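Local atomic coordinates of ZmpA Glycopeptidase (Clostridium perfringens, PDB entry 6XSX), a protein that probably cleaves glycosylated proteins as a glycopeptidase of the M60 metalloprotease family, this chain being the catalytic module of a longer protein. Residues 245-248 against 253-256; 258-263 against 284-289; 74-79 against 137-142; 89-94 against 98-103. All coordinates share one frame; numbering follows the deposited sequence.

Interaction 1: residues 245-248 against 253-256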
# COMPACT_ATOMS: atom_id res chain seq x y z
N LYS A 245 12.37 1.33 -12.71
CA LYS A 245 11.89 0.79 -13.97
C LYS A 245 11.73 1.93 -14.97
O LYS A 245 11.58 3.09 -14.59
CB LYS A 245 10.53 0.11 -13.78
CG LYS A 245 10.53 -1.20 -13.01
CD LYS A 245 9.20 -1.92 -13.16
CE LYS A 245 9.06 -3.09 -12.22
NZ LYS A 245 7.81 -3.83 -12.50
N TRP A 246 11.75 1.58 -16.26
CA TRP A 246 11.55 2.57 -17.30
C TRP A 246 10.05 2.67 -17.57
O TRP A 246 9.48 1.83 -18.26
CB TRP A 246 12.34 2.15 -18.55
CG TRP A 246 12.15 3.03 -19.75
CD1 TRP A 246 12.04 4.39 -19.77
CD2 TRP A 246 12.10 2.60 -21.13
NE1 TRP A 246 11.90 4.83 -21.06
CE2 TRP A 246 11.94 3.76 -21.91
CE3 TRP A 246 12.17 1.36 -21.77
CZ2 TRP A 246 11.84 3.71 -23.30
CZ3 TRP A 246 12.07 1.30 -23.15
CH2 TRP A 246 11.91 2.47 -23.90
N LEU A 247 9.40 3.70 -17.00
CA LEU A 247 7.95 3.72 -17.01
C LEU A 247 7.43 4.92 -17.80
O LEU A 247 6.24 5.24 -17.71
CB LEU A 247 7.44 3.76 -15.56
CG LEU A 247 7.87 2.59 -14.68
CD1 LEU A 247 7.25 2.69 -13.30
CD2 LEU A 247 7.49 1.27 -15.35
N ASP A 248 8.30 5.54 -18.60
CA ASP A 248 8.00 6.81 -19.26
C ASP A 248 6.67 6.73 -20.01
O ASP A 248 5.90 7.68 -19.97
CB ASP A 248 9.13 7.24 -20.20
CG ASP A 248 10.37 7.74 -19.48
OD1 ASP A 248 10.41 7.65 -18.23
OD2 ASP A 248 11.27 8.23 -20.17
N MET A 253 3.68 4.75 -11.80
CA MET A 253 4.35 3.59 -11.21
C MET A 253 3.57 2.32 -11.55
O MET A 253 2.55 2.39 -12.25
CB MET A 253 4.47 3.76 -9.69
CG MET A 253 5.40 4.89 -9.29
SD MET A 253 5.29 5.30 -7.53
CE MET A 253 5.75 7.03 -7.57
N ASN A 254 4.05 1.16 -11.07
CA ASN A 254 3.35 -0.10 -11.28
C ASN A 254 3.64 -1.12 -10.17
O ASN A 254 4.43 -0.86 -9.25
CB ASN A 254 3.58 -0.68 -12.68
CG ASN A 254 4.96 -1.27 -12.87
OD1 ASN A 254 5.80 -1.21 -11.97
ND2 ASN A 254 5.20 -1.85 -14.03
N ALA A 255 2.98 -2.29 -10.29
CA ALA A 255 2.96 -3.31 -9.26
C ALA A 255 2.69 -4.70 -9.85
O ALA A 255 2.15 -4.83 -10.94
CB ALA A 255 1.93 -2.97 -8.22
N GLY A 256 3.05 -5.73 -9.08
CA GLY A 256 2.91 -7.13 -9.42
C GLY A 256 4.07 -7.95 -8.85
O GLY A 256 5.19 -7.45 -8.75
O HOH W 1 7.05 -3.61 -15.02
O HOH W 2 5.95 -3.58 -10.52
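Met253 meets Leu247 through its backbone. Leu247 CD1 lies 3.7 Å from Met253 CA. The side chain of Met253 leaves on the far side of the chain and touches Glu282 of helix 277-286.

Asn254 carries most of the contact. Its side chain starts toward 245-248, with CG lodged between the backbone N and the carbonyl carbon (chi1 74°). This puts the amide against the end of Lys245, and the two side chains cross at about a right angle. Lys245 runs extended beyond CG. The main partners of its NZ are Asn86 OD1 and two waters. Water 1 accepts from Lys245 NZ at 2.6 Å and from Asn254 ND2 at 2.7 Å. Water 2 accepts from Lys245 NZ at 2.7 Å and donates to Asn254 OD1 at 2.8 Å. Asn254 OD1 is a weak fourth partner, 3.3 Å from Lys245 NZ. Both ends of the amide are linked to NZ, one of them only through water 1, which is consistent with the modelled flip. Leu247 CD2 lies alongside, 4.1 Å from Asn254 ND2.

Ala255 points its methyl group the other way, onto Glu282, His285 and Asn286 of the helix.

Asn254 pairs through its backbone with Gly261. Strand 254-256 is thus the outer arm of a beta hairpin with 259-262, at the edge of the large mixed sheet. Lys245 N bonds Phe262 O on the other side, where 259-262 runs beside 240-244. An antiparallel edge strand beside a helix carrying a probable HExxH motif is consistent with a zincin-type M60 peptidase domain.

Interaction 2: residues 258-263 against 284-289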
# COMPACT_ATOMS: atom_id res chain seq x y z
N GLY A 258 5.02 -8.90 -6.01
CA GLY A 258 5.71 -8.37 -4.85
C GLY A 258 6.79 -7.35 -5.23
O GLY A 258 7.79 -7.22 -4.53
N ILE A 259 6.57 -6.65 -6.34
CA ILE A 259 7.50 -5.64 -6.81
C ILE A 259 6.74 -4.34 -7.02
O ILE A 259 5.70 -4.33 -7.67
CB ILE A 259 8.18 -6.11 -8.12
CG1 ILE A 259 9.08 -7.34 -7.89
CG2 ILE A 259 8.94 -4.98 -8.80
CD1 ILE A 259 9.29 -8.22 -9.11
N THR A 260 7.28 -3.24 -6.46
CA THR A 260 6.89 -1.89 -6.85
C THR A 260 7.91 -1.33 -7.84
O THR A 260 9.11 -1.34 -7.58
CB THR A 260 6.77 -0.95 -5.64
OG1 THR A 260 5.62 -1.32 -4.89
CG2 THR A 260 6.71 0.51 -6.04
N GLY A 261 7.43 -0.87 -8.99
CA GLY A 261 8.27 -0.18 -9.95
C GLY A 261 8.07 1.32 -9.81
O GLY A 261 6.95 1.76 -9.56
N PHE A 262 9.16 2.09 -9.92
CA PHE A 262 9.11 3.55 -9.90
C PHE A 262 10.05 4.06 -10.98
O PHE A 262 11.02 3.38 -11.32
CB PHE A 262 9.48 4.10 -8.51
CG PHE A 262 10.79 3.57 -7.97
CD1 PHE A 262 12.01 4.04 -8.45
CD2 PHE A 262 10.80 2.57 -7.01
CE1 PHE A 262 13.20 3.52 -7.98
CE2 PHE A 262 12.00 2.07 -6.51
CZ PHE A 262 13.20 2.53 -7.01
N ASN A 263 9.78 5.26 -11.50
CA ASN A 263 10.56 5.82 -12.59
C ASN A 263 11.77 6.56 -12.00
O ASN A 263 11.88 6.71 -10.78
CB ASN A 263 9.69 6.72 -13.48
CG ASN A 263 10.11 6.73 -14.94
OD1 ASN A 263 11.23 6.35 -15.29
ND2 ASN A 263 9.21 7.18 -15.80
N GLY A 284 -0.26 -1.72 -2.17
CA GLY A 284 -1.65 -2.17 -2.04
C GLY A 284 -2.04 -3.23 -3.06
O GLY A 284 -2.65 -4.23 -2.71
N HIS A 285 -1.70 -2.99 -4.34
CA HIS A 285 -1.98 -3.95 -5.40
C HIS A 285 -1.31 -5.28 -5.08
O HIS A 285 -1.85 -6.33 -5.40
CB HIS A 285 -1.38 -3.49 -6.74
CG HIS A 285 -2.19 -2.50 -7.51
ND1 HIS A 285 -3.56 -2.63 -7.68
CD2 HIS A 285 -1.81 -1.40 -8.19
CE1 HIS A 285 -4.00 -1.62 -8.42
NE2 HIS A 285 -2.94 -0.85 -8.75
N ASN A 286 -0.11 -5.23 -4.49
CA ASN A 286 0.67 -6.43 -4.25
C ASN A 286 0.10 -7.23 -3.08
O ASN A 286 0.30 -8.44 -3.00
CB ASN A 286 2.16 -6.11 -4.06
CG ASN A 286 2.91 -6.08 -5.38
OD1 ASN A 286 2.79 -7.00 -6.19
ND2 ASN A 286 3.68 -5.03 -5.60
N PHE A 287 -0.61 -6.55 -2.18
CA PHE A 287 -1.06 -7.24 -0.97
C PHE A 287 -2.44 -7.91 -1.08
O PHE A 287 -2.87 -8.50 -0.10
CB PHE A 287 -0.92 -6.35 0.27
CG PHE A 287 0.40 -6.51 0.97
CD1 PHE A 287 0.56 -7.45 1.98
CD2 PHE A 287 1.50 -5.75 0.59
CE1 PHE A 287 1.79 -7.61 2.61
CE2 PHE A 287 2.73 -5.92 1.22
CZ PHE A 287 2.87 -6.84 2.23
N ASP A 288 -3.12 -7.84 -2.24
CA ASP A 288 -4.37 -8.59 -2.34
C ASP A 288 -4.71 -8.99 -3.78
O ASP A 288 -4.86 -8.13 -4.65
CB ASP A 288 -5.55 -7.88 -1.67
CG ASP A 288 -6.74 -8.80 -1.37
OD1 ASP A 288 -6.61 -10.03 -1.53
OD2 ASP A 288 -7.78 -8.27 -0.97
N THR A 289 -4.89 -10.30 -3.99
CA THR A 289 -5.23 -10.85 -5.29
C THR A 289 -6.50 -11.69 -5.19
O THR A 289 -6.83 -12.41 -6.13
CB THR A 289 -4.14 -11.79 -5.83
OG1 THR A 289 -3.93 -12.83 -4.87
CG2 THR A 289 -2.86 -11.07 -6.16
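Asn286 bonds Gly258 and Ile259, joining the start of strand 259-262 to the end of helix 277-286, the helix that bears the HExxH pattern of a probable zincin-type active site. No metal is bound to that pattern here. His285, its last histidine, directly precedes Asn286.

Two hydrogen bonds make the contact, both through the Asn286 amide. OD1 accepts from Gly258 N at 2.9 Å, with an N-H...O angle of 139°. The bond is bent, and the donor stands well above the carbonyl plane of Asn286, off the lone pairs. ND2 donates to Ile259 O at 3.0 Å in a straighter bond of 156°. Ile259 O lies in the amide plane, yet ND2 approaches from above the plane of the Ile259 carbonyl. A second acceptor for ND2 is Tyr240 OH, which is also bonded to Thr260 OG1.

Van der Waals contact comes from the same group. The amide rests on Gly258, with OD1 3.5 Å from Gly258 CA. Gly258 has a positive phi of 67°, which suits glycine.

The touching residues are buried, and the amide gives Gly258 N and Ile259 O bonding partners inside the fold. One neighbour is close without bonding: Ile259 N and Asn286 ND2, both donors, are 3.4 Å apart.

Interaction 3: residues 74-79 against 137-142. With EDO (1,2-ethanediol), chain F.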
# COMPACT_ATOMS: atom_id res chain seq x y z
N PRO A 74 19.82 -24.40 -5.13
CA PRO A 74 19.36 -23.02 -5.22
C PRO A 74 19.57 -22.51 -6.65
O PRO A 74 20.21 -23.17 -7.47
CB PRO A 74 20.29 -22.25 -4.27
CG PRO A 74 21.54 -23.11 -4.18
CD PRO A 74 21.04 -24.54 -4.31
N LYS A 75 18.99 -21.33 -6.92
CA LYS A 75 19.06 -20.68 -8.21
C LYS A 75 19.75 -19.33 -8.05
O LYS A 75 19.75 -18.73 -6.97
CB LYS A 75 17.64 -20.57 -8.78
CG LYS A 75 17.05 -21.92 -9.18
CD LYS A 75 15.57 -22.12 -8.93
CE LYS A 75 15.13 -23.57 -9.05
NZ LYS A 75 15.77 -24.29 -10.18
N LEU A 76 20.36 -18.87 -9.14
CA LEU A 76 20.83 -17.50 -9.24
C LEU A 76 19.77 -16.70 -10.00
O LEU A 76 19.12 -17.23 -10.91
CB LEU A 76 22.14 -17.51 -10.04
CG LEU A 76 23.27 -16.65 -9.51
CD1 LEU A 76 23.58 -16.99 -8.05
CD2 LEU A 76 24.51 -16.85 -10.37
N VAL A 77 19.58 -15.44 -9.57
CA VAL A 77 18.78 -14.48 -10.31
C VAL A 77 19.72 -13.40 -10.83
O VAL A 77 20.43 -12.77 -10.05
CB VAL A 77 17.64 -13.90 -9.45
CG1 VAL A 77 16.84 -12.83 -10.19
CG2 VAL A 77 16.71 -15.00 -8.92
N PHE A 78 19.75 -13.24 -12.16
CA PHE A 78 20.33 -12.07 -12.80
C PHE A 78 19.23 -11.04 -12.98
O PHE A 78 18.15 -11.36 -13.49
CB PHE A 78 20.97 -12.43 -14.15
CG PHE A 78 21.30 -11.25 -15.05
CD1 PHE A 78 22.30 -10.35 -14.73
CD2 PHE A 78 20.60 -11.06 -16.24
CE1 PHE A 78 22.59 -9.27 -15.56
CE2 PHE A 78 20.89 -9.98 -17.06
CZ PHE A 78 21.89 -9.08 -16.73
N LYS A 79 19.51 -9.80 -12.55
CA LYS A 79 18.56 -8.72 -12.70
C LYS A 79 19.23 -7.59 -13.48
O LYS A 79 20.17 -6.97 -12.99
CB LYS A 79 18.03 -8.29 -11.32
CG LYS A 79 16.90 -7.25 -11.32
CD LYS A 79 17.42 -5.83 -11.23
CE LYS A 79 16.35 -4.76 -11.13
NZ LYS A 79 15.72 -4.48 -12.44
N ILE A 137 27.43 -21.78 -1.70
CA ILE A 137 27.86 -21.44 -3.05
C ILE A 137 29.00 -20.43 -2.99
O ILE A 137 29.14 -19.69 -2.02
CB ILE A 137 26.70 -20.99 -3.97
CG1 ILE A 137 26.32 -19.52 -3.78
CG2 ILE A 137 25.49 -21.91 -3.87
CD1 ILE A 137 25.52 -18.96 -4.93
N ARG A 138 29.78 -20.43 -4.07
CA ARG A 138 30.83 -19.45 -4.30
C ARG A 138 30.73 -18.97 -5.74
O ARG A 138 30.51 -19.77 -6.65
CB ARG A 138 32.19 -20.08 -4.02
CG ARG A 138 33.34 -19.09 -4.01
CD ARG A 138 34.59 -19.73 -3.42
NE ARG A 138 34.98 -20.98 -4.05
CZ ARG A 138 35.64 -21.08 -5.20
NH1 ARG A 138 35.98 -19.99 -5.86
NH2 ARG A 138 35.95 -22.27 -5.68
N ILE A 139 30.90 -17.66 -5.94
CA ILE A 139 30.82 -17.07 -7.27
C ILE A 139 32.20 -16.50 -7.62
O ILE A 139 32.73 -15.68 -6.88
CB ILE A 139 29.70 -16.01 -7.34
CG1 ILE A 139 28.33 -16.62 -7.01
CG2 ILE A 139 29.68 -15.33 -8.70
CD1 ILE A 139 27.27 -15.60 -6.64
N GLU A 140 32.74 -16.91 -8.77
CA GLU A 140 33.99 -16.37 -9.28
C GLU A 140 33.73 -15.53 -10.52
O GLU A 140 32.92 -15.89 -11.37
CB GLU A 140 34.91 -17.51 -9.72
CG GLU A 140 35.50 -18.35 -8.60
CD GLU A 140 36.48 -19.42 -9.06
OE1 GLU A 140 36.65 -19.59 -10.30
OE2 GLU A 140 37.08 -20.09 -8.19
N GLY A 141 34.45 -14.41 -10.63
CA GLY A 141 34.58 -13.66 -11.87
C GLY A 141 33.66 -12.43 -11.93
O GLY A 141 33.59 -11.76 -12.96
N ALA A 142 32.97 -12.14 -10.81
CA ALA A 142 32.04 -11.03 -10.79
C ALA A 142 32.67 -9.83 -10.08
O ALA A 142 33.71 -9.96 -9.45
CB ALA A 142 30.72 -11.45 -10.17
C1 EDO F . 31.67 -23.54 -1.79
O1 EDO F . 32.88 -23.20 -2.45
C2 EDO F . 30.76 -24.31 -2.67
O2 EDO F . 31.40 -25.47 -3.16
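Leu76 packs on Ile137 and Ile139 with no hydrogen bond between the segments. Its CB leaves strand 75-80 in the direction of strand 136-140. CB and CG serve as the stem and touch neither isoleucine. The chain then forks. CD1 reaches the seam between the two isoleucines, 4.2 Å from Ile137 CD1 and 4.2 Å from Ile139 CD1. CD2 stays farther back, 4.8 Å from Ile139 CD1. Leu76 also packs on Ile61 and Val63 of strand 60-66 and on Leu120 of strand 117-123.

Ile137 uses both of its branches. With CG1 set between the backbone N and the carbonyl carbon (chi1 82°), CD1 is carried toward Leu76. CG2 is left for Pro74, whose CG lies 4.1 Å away. The Pro74 ring and Ile137 lie alongside, pointing opposite ways.

The other side of strand 136-140 is polar. Arg138 NH1 forms a salt bridge with Glu140 OE2 at 2.6 Å, nearly straight at 172° and in the guanidinium plane. Arg138 NE gives a weak hydrogen bond to O1 of an ethanediol, probably from the crystallisation liquor.

Strand 75-80 belongs to the large mixed sheet and strand 136-140 to a four-stranded antiparallel sheet. Pro74, Leu76, Ile137 and Ile139 form part of the apolar core between the two sheets. Methyl groups and a proline ring meet at ordinary van der Waals distances, so the contact is held by burial of apolar surface and not by directional bonds.

Interaction 4: residues 89-94 against 98-103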
# COMPACT_ATOMS: atom_id res chain seq x y z
N VAL A 89 16.26 -12.80 -14.91
CA VAL A 89 16.31 -14.13 -15.50
C VAL A 89 16.72 -15.09 -14.39
O VAL A 89 17.68 -14.81 -13.66
CB VAL A 89 17.33 -14.23 -16.67
CG1 VAL A 89 17.26 -15.59 -17.36
CG2 VAL A 89 17.20 -13.11 -17.69
N THR A 90 15.99 -16.20 -14.26
CA THR A 90 16.35 -17.25 -13.32
C THR A 90 17.38 -18.17 -13.96
O THR A 90 17.17 -18.62 -15.08
CB THR A 90 15.10 -18.03 -12.90
OG1 THR A 90 14.28 -17.07 -12.24
CG2 THR A 90 15.40 -19.17 -11.95
N ILE A 91 18.48 -18.44 -13.25
CA ILE A 91 19.52 -19.33 -13.76
C ILE A 91 19.63 -20.54 -12.85
O ILE A 91 19.94 -20.42 -11.67
CB ILE A 91 20.88 -18.60 -13.93
CG1 ILE A 91 20.76 -17.36 -14.82
CG2 ILE A 91 21.95 -19.55 -14.45
CD1 ILE A 91 21.85 -16.33 -14.59
N SER A 92 19.36 -21.72 -13.43
CA SER A 92 19.44 -22.97 -12.70
C SER A 92 20.90 -23.37 -12.50
O SER A 92 21.75 -23.03 -13.32
CB SER A 92 18.63 -24.06 -13.37
OG SER A 92 17.28 -23.96 -12.93
N LEU A 93 21.16 -24.07 -11.38
CA LEU A 93 22.50 -24.47 -10.98
C LEU A 93 22.48 -25.97 -10.69
O LEU A 93 21.48 -26.50 -10.23
CB LEU A 93 22.91 -23.72 -9.70
CG LEU A 93 23.06 -22.21 -9.81
CD1 LEU A 93 23.30 -21.59 -8.44
CD2 LEU A 93 24.20 -21.83 -10.76
N SER A 94 23.62 -26.62 -10.92
CA SER A 94 23.76 -28.01 -10.53
C SER A 94 24.84 -28.14 -9.46
O SER A 94 25.62 -27.22 -9.24
CB SER A 94 24.04 -28.85 -11.74
OG SER A 94 24.92 -28.16 -12.61
N ASN A 98 29.70 -24.65 -12.21
CA ASN A 98 28.79 -24.13 -13.22
C ASN A 98 29.47 -23.00 -13.98
O ASN A 98 29.74 -21.94 -13.41
CB ASN A 98 27.49 -23.59 -12.61
CG ASN A 98 26.70 -24.59 -11.79
OD1 ASN A 98 25.69 -25.11 -12.25
ND2 ASN A 98 27.15 -24.87 -10.58
N VAL A 99 29.74 -23.22 -15.27
CA VAL A 99 30.25 -22.18 -16.14
C VAL A 99 29.04 -21.50 -16.79
O VAL A 99 28.38 -22.09 -17.63
CB VAL A 99 31.26 -22.73 -17.17
CG1 VAL A 99 31.87 -21.62 -18.01
CG2 VAL A 99 32.37 -23.54 -16.49
N ILE A 100 28.76 -20.25 -16.37
CA ILE A 100 27.55 -19.55 -16.78
C ILE A 100 27.90 -18.32 -17.62
O ILE A 100 28.70 -17.48 -17.21
CB ILE A 100 26.67 -19.17 -15.57
CG1 ILE A 100 26.27 -20.40 -14.75
CG2 ILE A 100 25.44 -18.39 -16.02
CD1 ILE A 100 25.83 -20.08 -13.36
N THR A 101 27.23 -18.23 -18.78
CA THR A 101 27.19 -17.02 -19.59
C THR A 101 26.01 -16.17 -19.12
O THR A 101 24.87 -16.62 -19.12
CB THR A 101 27.15 -17.34 -21.10
OG1 THR A 101 28.33 -18.10 -21.39
CG2 THR A 101 27.15 -16.11 -21.98
N ILE A 102 26.31 -14.94 -18.70
CA ILE A 102 25.26 -14.05 -18.23
C ILE A 102 24.36 -13.69 -19.41
O ILE A 102 24.85 -13.28 -20.46
CB ILE A 102 25.85 -12.81 -17.51
CG1 ILE A 102 26.65 -13.23 -16.27
CG2 ILE A 102 24.75 -11.81 -17.17
CD1 ILE A 102 25.87 -14.10 -15.28
N PRO A 103 23.02 -13.83 -19.31
CA PRO A 103 22.15 -13.52 -20.44
C PRO A 103 21.98 -12.02 -20.68
O PRO A 103 22.48 -11.19 -19.91
CB PRO A 103 20.82 -14.18 -20.03
CG PRO A 103 20.83 -14.09 -18.51
CD PRO A 103 22.29 -14.30 -18.13
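Asn98 and Ser94 grip each other through a pair of hydrogen bonds. Ser94 N donates to Asn98 OD1 at 2.9 Å, almost straight at 174°, in the carbonyl plane and on a lone pair. Asn98 ND2 donates back to Ser94 O at 3.1 Å. That acceptor lies in the amide plane of Asn98, so the flat group addresses the backbone N and O of Ser94 and its flip is fixed. ND2 has a further acceptor in Val63 O.

The apolar side chains meet at varied angles. Leu93 stands at about a right angle to both Asn98 and Ile100. With its CG beside the backbone N (chi1 -65°), CD2 comes within 3.5 Å of Ile100 CD1, a tight fit. Ile91 and Ile100 cross obliquely, with their CG2 methyls 4.0 Å apart. The other branch of Ile91 reaches toward Pro103, CD1 to CD at 4.1 Å. Val89 and Pro103 run past each other in opposite directions, and Val89 CG2 sits 3.8 Å from Pro103 CG.

The two segments run nearly antiparallel, 167° apart, yet no backbone-to-backbone hydrogen bond joins them. This is consistent with a beta-arch, two successive strands that lie in different, facing sheets and are joined by a turn. Strand 88-91 pairs with 75-80 at the edge of the large mixed sheet. Strand 96-101 pairs with 60-66 at the edge of the four-stranded sheet. Phe78 of strand 75-80 packs on Ile91, Ile102 and Pro103.

The four contacts form two pairs within the M60 peptidase region. Interactions 1 and 2 have centres 10 Å apart and share the hairpin of strands 254-256 and 259-262. Asp248 OD1 and Asn263 ND2, 2.8 Å apart, probably bond between them. Interaction 2 holds His285 of the HExxH pattern, and Met253 of interaction 1 touches the same pattern, so this pair lies by the probable active site. Interactions 3 and 4 have centres 8 Å apart, and Leu76 O probably accepts from Ile91 N at 2.7 Å. Both bridge the same two sheets. The pairs lie about 26 to 27 Å apart between centres. Nearest atoms of interactions 1 and 3 are about 6 Å apart, without touching. Both pairs reach one mixed sheet, whose outermost strands are 88-91 and 254-256.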